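Local coordinates for protein (superoxide dismutase) (Aquifex pyrophilus, PDB 1COJ), which catalyses the dismutation of superoxide radicals to hydrogen peroxide and oxygen at an iron ion, one bound per subunit of a homotetramer, at the interface of chains A and B. Residues are numbered along the deposited sequence; one frame, centred on the assembly and turned at random. Chains: chain A/B, Protein (superoxide dismutase).

The interface of chains A and B. Residues chain A 149-155; chain B 72, 76, 149-155.
Two copies of the loop 149-155 run antiparallel across a two-fold axis, pairing at A:Val150 with B:Val150 and again at A:Thr154 with B:Thr154. At the first crossing the backbone N-H of A:Tyr151 donates to the carbonyl O of B:Asn149 at 2.9 Å in a bent bond, within the carbonyl plane, and the twin bond closes the pair. A:Asn152 lies across the other loop. Its CB lies against the backbone O of B:Asn152 and near OG1 of B:Thr154; with CG of A:Asn152 anti to the carbonyl carbon (chi1 -48°), this amide carbon lies 3.4 Å from the backbone O of B:Asn152. The A:Asn152 side chain crosses that of B:Thr154 at about a right angle, and its ND2 at the tip gives the hydroxyl OG1 a nearly straight hydrogen bond of 3.1 Å (171° at H), with the acceptor in the amide plane. Water 1 also meets OG1 of B:Thr154, at 2.8 Å, and links it to the carbonyl O of A:Leu153, so the hydroxyl is held from two directions.

The ring of A:Tyr151 lies alongside the amide of B:Asn149, their planes 41° apart, with CD2 of the ring 3.4 Å from the amide OD1. The same OD1 accepts a hydrogen bond from the hydroxyl of B:Thr72 on a lone pair, which helps hold the amide beside the ring; A:Val150 CG1 covers one ring face. Nearby, CD2 of A:Leu153 packs obliquely on CG and CE of B:Met76, whose bent chain brings SD towards A:Thr154 N in a weak hydrogen bond.

The paired loops follow strand 139-145 in the C-terminal domain and precede strand 157-158, while helix 63-86 of chain B, in the alpha-hairpin domain, flanks the chain A loop with B:Thr72 and B:Met76, and the symmetric patch joins two subunits of the homotetramer.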
ATOM      1  N   ASN A 149       8.682   4.020  -2.226  1.00  8.62           N
ATOM      2  CA  ASN A 149       8.760   2.571  -2.414  1.00  8.66           C
ATOM      3  C   ASN A 149       7.457   1.879  -2.828  1.00  9.60           C
ATOM      4  O   ASN A 149       7.242   0.702  -2.515  1.00  8.55           O
ATOM      5  CB  ASN A 149       9.298   1.921  -1.127  1.00  7.43           C
ATOM      6  CG  ASN A 149       8.389   2.153   0.097  1.00  9.54           C
ATOM      7  OD1 ASN A 149       8.611   1.576   1.156  1.00  9.32           O
ATOM      8  ND2 ASN A 149       7.364   2.973  -0.055  1.00  8.68           N
ATOM      9  N   VAL A 150       6.591   2.590  -3.540  1.00  7.96           N
ATOM     10  CA  VAL A 150       5.327   2.001  -3.971  1.00  8.67           C
ATOM     11  C   VAL A 150       5.108   2.205  -5.467  1.00  8.18           C
ATOM     12  O   VAL A 150       4.960   3.340  -5.926  1.00  6.84           O
ATOM     13  CB  VAL A 150       4.120   2.567  -3.172  1.00  8.26           C
ATOM     14  CG1 VAL A 150       2.813   2.014  -3.715  1.00  7.96           C
ATOM     15  CG2 VAL A 150       4.256   2.215  -1.698  1.00  7.44           C
ATOM     16  N   TYR A 151       5.074   1.087  -6.196  1.00  6.88           N
ATOM     17  CA  TYR A 151       4.871   1.004  -7.655  1.00  8.29           C
ATOM     18  C   TYR A 151       6.144   1.107  -8.499  1.00  7.76           C
ATOM     19  O   TYR A 151       6.080   1.178  -9.732  1.00  7.72           O
ATOM     20  CB  TYR A 151       3.800   1.993  -8.151  1.00  7.58           C
ATOM     21  CG  TYR A 151       2.441   1.824  -7.488  1.00  8.35           C
ATOM     22  CD1 TYR A 151       1.573   2.911  -7.340  1.00  8.98           C
ATOM     23  CD2 TYR A 151       2.033   0.585  -6.982  1.00  7.62           C
ATOM     24  CE1 TYR A 151       0.336   2.767  -6.699  1.00  8.09           C
ATOM     25  CE2 TYR A 151       0.803   0.427  -6.344  1.00  8.32           C
ATOM     26  CZ  TYR A 151      -0.041   1.521  -6.198  1.00 10.88           C
ATOM     27  OH  TYR A 151      -1.235   1.382  -5.517  1.00 13.15           O
ATOM     28  N   ASN A 152       7.298   1.085  -7.837  1.00  7.69           N
ATOM     29  CA  ASN A 152       8.581   1.165  -8.527  1.00  8.58           C
ATOM     30  C   ASN A 152       8.749  -0.084  -9.372  1.00 10.74           C
ATOM     31  O   ASN A 152       8.462  -1.189  -8.907  1.00 12.42           O
ATOM     32  CB  ASN A 152       9.763   1.171  -7.544  1.00  9.39           C
ATOM     33  CG  ASN A 152       9.602   2.157  -6.407  1.00 12.06           C
ATOM     34  OD1 ASN A 152       8.619   2.121  -5.676  1.00 13.82           O
ATOM     35  ND2 ASN A 152      10.593   3.013  -6.224  1.00 11.22           N
ATOM     36  N   LEU A 153       9.229   0.080 -10.600  1.00 10.56           N
ATOM     37  CA  LEU A 153       9.489  -1.069 -11.449  1.00  9.51           C
ATOM     38  C   LEU A 153      10.908  -1.559 -11.157  1.00 10.85           C
ATOM     39  O   LEU A 153      11.855  -0.766 -11.102  1.00  9.51           O
ATOM     40  CB  LEU A 153       9.366  -0.703 -12.931  1.00 10.36           C
ATOM     41  CG  LEU A 153       7.971  -0.449 -13.505  1.00  9.89           C
ATOM     42  CD1 LEU A 153       8.107   0.035 -14.933  1.00 14.75           C
ATOM     43  CD2 LEU A 153       7.125  -1.711 -13.457  1.00  9.58           C
ATOM     44  N   THR A 154      11.042  -2.855 -10.907  1.00  9.48           N
ATOM     45  CA  THR A 154      12.341  -3.457 -10.652  1.00 10.24           C
ATOM     46  C   THR A 154      13.196  -3.288 -11.915  1.00 11.10           C
ATOM     47  O   THR A 154      12.671  -3.333 -13.033  1.00 12.01           O
ATOM     48  CB  THR A 154      12.179  -4.976 -10.359  1.00 11.07           C
ATOM     49  OG1 THR A 154      11.510  -5.164  -9.108  1.00 11.43           O
ATOM     50  CG2 THR A 154      13.526  -5.672 -10.305  1.00  9.40           C
ATOM     51  N   GLY A 155      14.487  -3.024 -11.732  1.00 11.23           N
ATOM     52  CA  GLY A 155      15.401  -2.885 -12.855  1.00 11.96           C
ATOM     53  C   GLY A 155      15.443  -1.582 -13.632  1.00 12.48           C
ATOM     54  O   GLY A 155      16.392  -1.345 -14.378  1.00 15.76           O
TER
ATOM     55  N   THR B  72       2.022  -1.577 -13.548  1.00  6.72           N
ATOM     56  CA  THR B  72       3.187  -2.008 -12.780  1.00  7.72           C
ATOM     57  C   THR B  72       2.921  -3.351 -12.102  1.00  7.46           C
ATOM     58  O   THR B  72       3.808  -4.202 -12.028  1.00  9.90           O
ATOM     59  CB  THR B  72       3.627  -0.967 -11.706  1.00  7.49           C
ATOM     60  OG1 THR B  72       2.597  -0.796 -10.730  1.00  7.20           O
ATOM     61  CG2 THR B  72       3.938   0.373 -12.349  1.00  8.65           C
ATOM     62  N   MET B  76       5.167  -6.453 -13.596  1.00  7.76           N
ATOM     63  CA  MET B  76       6.074  -7.067 -12.633  1.00  8.60           C
ATOM     64  C   MET B  76       5.660  -8.515 -12.414  1.00  9.81           C
ATOM     65  O   MET B  76       6.504  -9.388 -12.220  1.00  9.79           O
ATOM     66  CB  MET B  76       6.092  -6.295 -11.313  1.00  7.53           C
ATOM     67  CG  MET B  76       6.917  -5.016 -11.363  1.00  8.92           C
ATOM     68  SD  MET B  76       8.680  -5.320 -11.608  1.00 12.88           S
ATOM     69  CE  MET B  76       8.847  -5.194 -13.401  1.00  8.88           C
ATOM     70  N   ASN B 149       4.318  -5.191  -7.134  1.00  8.62           N
ATOM     71  CA  ASN B 149       4.690  -3.782  -7.271  1.00  8.66           C
ATOM     72  C   ASN B 149       4.759  -2.979  -5.968  1.00  9.60           C
ATOM     73  O   ASN B 149       4.535  -1.763  -5.966  1.00  8.55           O
ATOM     74  CB  ASN B 149       3.720  -3.094  -8.246  1.00  7.43           C
ATOM     75  CG  ASN B 149       2.256  -3.111  -7.762  1.00  9.54           C
ATOM     76  OD1 ASN B 149       1.394  -2.477  -8.360  1.00  9.32           O
ATOM     77  ND2 ASN B 149       1.985  -3.814  -6.677  1.00  8.68           N
ATOM     78  N   VAL B 150       5.078  -3.641  -4.862  1.00  7.96           N
ATOM     79  CA  VAL B 150       5.162  -2.945  -3.582  1.00  8.67           C
ATOM     80  C   VAL B 150       6.481  -3.249  -2.877  1.00  8.18           C
ATOM     81  O   VAL B 150       6.735  -4.393  -2.495  1.00  6.84           O
ATOM     82  CB  VAL B 150       3.967  -3.295  -2.651  1.00  8.26           C
ATOM     83  CG1 VAL B 150       4.140  -2.640  -1.291  1.00  7.96           C
ATOM     84  CG2 VAL B 150       2.661  -2.837  -3.282  1.00  7.44           C
ATOM     85  N   TYR B 151       7.290  -2.200  -2.706  1.00  6.88           N
ATOM     86  CA  TYR B 151       8.613  -2.218  -2.054  1.00  8.29           C
ATOM     87  C   TYR B 151       9.793  -2.542  -2.976  1.00  7.76           C
ATOM     88  O   TYR B 151      10.928  -2.709  -2.514  1.00  7.72           O
ATOM     89  CB  TYR B 151       8.632  -3.112  -0.801  1.00  7.58           C
ATOM     90  CG  TYR B 151       7.605  -2.728   0.254  1.00  8.35           C
ATOM     91  CD1 TYR B 151       7.069  -3.689   1.117  1.00  8.98           C
ATOM     92  CD2 TYR B 151       7.148  -1.411   0.371  1.00  7.62           C
ATOM     93  CE1 TYR B 151       6.097  -3.347   2.067  1.00  8.09           C
ATOM     94  CE2 TYR B 151       6.183  -1.056   1.313  1.00  8.32           C
ATOM     95  CZ  TYR B 151       5.654  -2.026   2.155  1.00 10.88           C
ATOM     96  OH  TYR B 151       4.658  -1.690   3.051  1.00 13.15           O
ATOM     97  N   ASN B 152       9.528  -2.601  -4.279  1.00  7.69           N
ATOM     98  CA  ASN B 152      10.568  -2.890  -5.261  1.00  8.58           C
ATOM     99  C   ASN B 152      11.564  -1.745  -5.255  1.00 10.74           C
ATOM    100  O   ASN B 152      11.167  -0.578  -5.227  1.00 12.42           O
ATOM    101  CB  ASN B 152      10.006  -2.951  -6.691  1.00  9.39           C
ATOM    102  CG  ASN B 152       8.767  -3.811  -6.820  1.00 12.06           C
ATOM    103  OD1 ASN B 152       7.777  -3.597  -6.130  1.00 13.82           O
ATOM    104  ND2 ASN B 152       8.801  -4.759  -7.741  1.00 11.22           N
ATOM    105  N   LEU B 153      12.852  -2.069  -5.300  1.00 10.56           N
ATOM    106  CA  LEU B 153      13.869  -1.035  -5.370  1.00  9.51           C
ATOM    107  C   LEU B 153      14.091  -0.692  -6.844  1.00 10.85           C
ATOM    108  O   LEU B 153      14.240  -1.584  -7.688  1.00  9.51           O
ATOM    109  CB  LEU B 153      15.185  -1.508  -4.747  1.00 10.36           C
ATOM    110  CG  LEU B 153      15.265  -1.643  -3.226  1.00  9.89           C
ATOM    111  CD1 LEU B 153      16.597  -2.260  -2.856  1.00 14.75           C
ATOM    112  CD2 LEU B 153      15.106  -0.291  -2.551  1.00  9.58           C
ATOM    113  N   THR B 154      14.050   0.595  -7.161  1.00  9.48           N
ATOM    114  CA  THR B 154      14.283   1.060  -8.520  1.00 10.24           C
ATOM    115  C   THR B 154      15.721   0.685  -8.906  1.00 11.10           C
ATOM    116  O   THR B 154      16.618   0.696  -8.056  1.00 12.01           O
ATOM    117  CB  THR B 154      14.136   2.607  -8.590  1.00 11.07           C
ATOM    118  OG1 THR B 154      12.770   2.978  -8.376  1.00 11.43           O
ATOM    119  CG2 THR B 154      14.585   3.141  -9.936  1.00  9.40           C
ATOM    120  N   GLY B 155      15.917   0.287 -10.160  1.00 11.23           N
ATOM    121  CA  GLY B 155      17.244  -0.054 -10.650  1.00 11.96           C
ATOM    122  C   GLY B 155      17.836  -1.415 -10.330  1.00 12.48           C
ATOM    123  O   GLY B 155      18.805  -1.824 -10.966  1.00 15.76           O
TER
HETATM  124  O   HOH W   1      11.460   2.109 -10.688  1.00 10.07           O
HETATM  125  O   HOH W   2      13.388  -4.347  -7.203  1.00 10.07           O